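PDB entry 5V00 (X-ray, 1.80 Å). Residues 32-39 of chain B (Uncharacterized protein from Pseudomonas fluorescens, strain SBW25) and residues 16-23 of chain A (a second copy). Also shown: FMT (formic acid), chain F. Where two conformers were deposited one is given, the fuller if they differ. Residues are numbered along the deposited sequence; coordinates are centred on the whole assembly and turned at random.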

# COMPACT_ATOMS: atom_id res chain seq x y z
N GLU B 32 -0.71 5.01 -11.53
CA GLU B 32 -1.21 4.21 -10.37
C GLU B 32 -0.02 3.83 -9.53
O GLU B 32 0.91 3.13 -9.99
CB GLU B 32 -1.90 2.95 -10.86
CG GLU B 32 -3.28 3.14 -11.42
CD GLU B 32 -3.95 1.94 -11.96
OE1 GLU B 32 -3.41 0.85 -12.13
OE2 GLU B 32 -5.09 2.10 -12.37
N GLU B 33 0.04 4.30 -8.28
CA GLU B 33 1.15 3.96 -7.44
C GLU B 33 0.87 2.59 -6.85
O GLU B 33 -0.26 2.25 -6.48
CB GLU B 33 1.24 4.92 -6.23
CG GLU B 33 1.43 6.39 -6.57
CD GLU B 33 2.68 6.67 -7.35
OE1 GLU B 33 3.71 6.00 -7.11
OE2 GLU B 33 2.71 7.67 -8.11
N ILE B 34 1.90 1.73 -6.83
CA ILE B 34 1.77 0.37 -6.26
C ILE B 34 2.33 0.40 -4.82
O ILE B 34 1.57 0.09 -3.87
CB ILE B 34 2.51 -0.68 -7.09
CG1 ILE B 34 1.89 -0.76 -8.49
CG2 ILE B 34 2.39 -2.04 -6.46
CD1 ILE B 34 2.71 -1.63 -9.44
N THR B 35 3.58 0.73 -4.68
CA THR B 35 4.24 0.77 -3.40
C THR B 35 5.54 1.53 -3.53
O THR B 35 5.93 1.94 -4.64
CB THR B 35 4.41 -0.68 -2.86
OG1 THR B 35 5.08 -0.66 -1.60
CG2 THR B 35 5.40 -1.50 -3.83
N ARG B 36 6.18 1.83 -2.41
CA ARG B 36 7.37 2.65 -2.32
C ARG B 36 8.02 2.47 -0.99
O ARG B 36 7.44 1.84 -0.11
CB ARG B 36 7.02 4.12 -2.56
CG ARG B 36 5.95 4.67 -1.57
CD ARG B 36 5.78 6.17 -1.70
NE ARG B 36 5.20 6.46 -3.03
CZ ARG B 36 4.93 7.68 -3.49
NH1 ARG B 36 5.15 8.74 -2.71
NH2 ARG B 36 4.40 7.82 -4.71
N ASP B 37 9.19 3.02 -0.84
CA ASP B 37 9.89 2.97 0.43
C ASP B 37 9.18 3.88 1.45
O ASP B 37 8.40 4.75 1.10
CB ASP B 37 11.36 3.33 0.32
CG ASP B 37 11.59 4.80 0.15
OD1 ASP B 37 11.29 5.40 -0.90
OD2 ASP B 37 11.91 5.49 1.15
N ALA B 38 9.63 3.63 2.65
CA ALA B 38 9.00 4.10 3.88
C ALA B 38 9.79 5.21 4.50
O ALA B 38 9.60 5.45 5.69
CB ALA B 38 8.96 2.92 4.86
N GLY B 39 10.68 5.87 3.76
CA GLY B 39 11.49 6.95 4.32
C GLY B 39 10.55 8.11 4.30
O GLY B 39 9.50 8.01 3.68
C FMT F . 4.20 11.38 -4.58
O1 FMT F . 4.17 11.47 -3.32
O2 FMT F . 3.32 10.61 -5.27
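Chain A 16-23: AVDYVRMP

How do the two backbones lie against each other? Chain B runs as a strand through residues 32-36 and then leaves it as loop from Asp37(B) to Gly39(B). Chain A begins with a 3-10 segment, residues 16-18, followed by Tyr19(A), whose N donates to Ala16(A) O at 3.1 Å, and then extends into a strand that runs through Met22(A) to Pro23(A). The two strand axes run in roughly opposite directions, 147° apart, and come no closer than 8.2 Å. No direct hydrogen bond joins the stretches; side chains and water lie between them. The backbones draw nearer at the loop, where Ala38(B) CA and Val20(A) CA are 4.8 Å apart, than along the strands, where Glu33(B) CA and Met22(A) CA are 8.6 Å apart.

What does chain A press into the strand of chain B? Chiefly Met22(A), whose CA-to-CB bond points toward chain B and whose side chain is extended beyond chi1 (m, t, t). Its SD lies 3.8 Å from Glu33(B) CB, while its CE reaches the backbone, 3.7 Å from Thr35(B) CA and 3.8 Å from Ile34(B) O. The same methyl is 4.1 Å from Arg36(B) CG, so one thioether spans four consecutive residues of the strand.

What holds Arg36(B) across this surface? Its aliphatic part packs on Val20(A), with Arg36(B) CG 3.5 Å from Val20(A) CG1, and its charged end is fixed by polar partners. Arg36(B) NH2 forms a salt bridge with Glu33(B) OE1 at 3.1 Å, within its own strand. A formic acid molecule, probably from the crystallisation liquor, takes two further hydrogen bonds, from Arg36(B) NH1 to FMT O1 and from Arg36(B) NH2 to FMT O2, both 3.0 Å. Water 2 links the chains: it accepts from Arg36(B) NH1 at 3.0 Å and donates to Arg21(A) O at 2.7 Å.

How is the loop of chain B received? Ala38(B) fits closely against chain A: its CB is 3.1 Å from Asp18(A) O, a tight contact, and 4.1 Å from Val20(A) CG2, an apolar one. Water 1 bridges nearby, 2.9 Å from Ala38(B) O and 2.8 Å from Asp18(A) OD1, supplying a polar link between the chains. Within the loop, Gly39(B) N donates to Asp37(B) OD2 at 2.9 Å, tying the turn to its own side chain. Water 3 accepts from Arg21(A) N at 2.9 Å and makes a weak hydrogen bond to Gly39(B) O at 3.4 Å.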

# COMPACT_ATOMS: atom_id res chain seq x y z
N ALA A 16 5.30 2.71 13.36
CA ALA A 16 4.77 3.89 12.75
C ALA A 16 5.76 4.69 11.92
O ALA A 16 5.41 5.31 10.89
CB ALA A 16 4.12 4.80 13.76
N VAL A 17 6.98 4.68 12.36
CA VAL A 17 8.03 5.39 11.53
C VAL A 17 8.16 4.81 10.14
O VAL A 17 8.65 5.49 9.26
CB VAL A 17 9.44 5.37 12.20
CG1 VAL A 17 9.46 6.24 13.45
CG2 VAL A 17 9.92 3.99 12.49
N ASP A 18 7.82 3.55 9.95
CA ASP A 18 7.83 2.90 8.68
C ASP A 18 6.57 2.98 7.84
O ASP A 18 6.53 2.37 6.77
CB ASP A 18 8.23 1.43 8.85
CG ASP A 18 9.56 1.24 9.49
OD1 ASP A 18 10.41 2.14 9.33
OD2 ASP A 18 9.70 0.22 10.14
N TYR A 19 5.49 3.62 8.31
CA TYR A 19 4.27 3.56 7.56
C TYR A 19 4.43 4.43 6.31
O TYR A 19 4.77 5.61 6.39
CB TYR A 19 3.06 4.09 8.38
CG TYR A 19 2.71 3.28 9.60
CD1 TYR A 19 2.98 1.94 9.71
CD2 TYR A 19 1.90 3.89 10.60
CE1 TYR A 19 2.63 1.22 10.86
CE2 TYR A 19 1.51 3.16 11.71
CZ TYR A 19 1.88 1.87 11.84
OH TYR A 19 1.49 1.15 12.93
N VAL A 20 4.06 3.83 5.18
CA VAL A 20 4.18 4.49 3.90
C VAL A 20 3.02 5.41 3.70
O VAL A 20 1.84 4.95 3.73
CB VAL A 20 4.19 3.46 2.73
CG1 VAL A 20 4.11 4.13 1.34
CG2 VAL A 20 5.44 2.59 2.81
N ARG A 21 3.34 6.67 3.46
CA ARG A 21 2.34 7.66 3.26
C ARG A 21 2.13 7.99 1.77
O ARG A 21 3.09 8.15 1.06
CB ARG A 21 2.78 8.90 3.95
CG ARG A 21 1.91 10.13 3.75
CD ARG A 21 2.75 11.32 4.24
NE ARG A 21 2.03 12.37 4.93
CZ ARG A 21 1.56 12.29 6.18
NH1 ARG A 21 1.67 11.17 6.92
NH2 ARG A 21 0.95 13.35 6.70
N MET A 22 0.86 7.97 1.32
CA MET A 22 0.51 8.32 -0.06
C MET A 22 -0.49 9.50 -0.07
O MET A 22 -1.58 9.47 0.54
CB MET A 22 0.03 7.08 -0.88
CG MET A 22 1.08 5.95 -1.23
SD MET A 22 0.61 4.68 -2.47
CE MET A 22 2.10 3.63 -2.47
N PRO A 23 -0.20 10.57 -0.84
CA PRO A 23 -1.17 11.65 -0.97
C PRO A 23 -2.48 11.31 -1.74
O PRO A 23 -2.53 10.37 -2.58
CB PRO A 23 -0.36 12.79 -1.63
CG PRO A 23 0.62 12.08 -2.45
CD PRO A 23 1.00 10.83 -1.68
O HOH W 1 11.27 4.35 7.85
O HOH W 2 5.66 8.66 0.27
O HOH W 3 6.14 7.47 3.84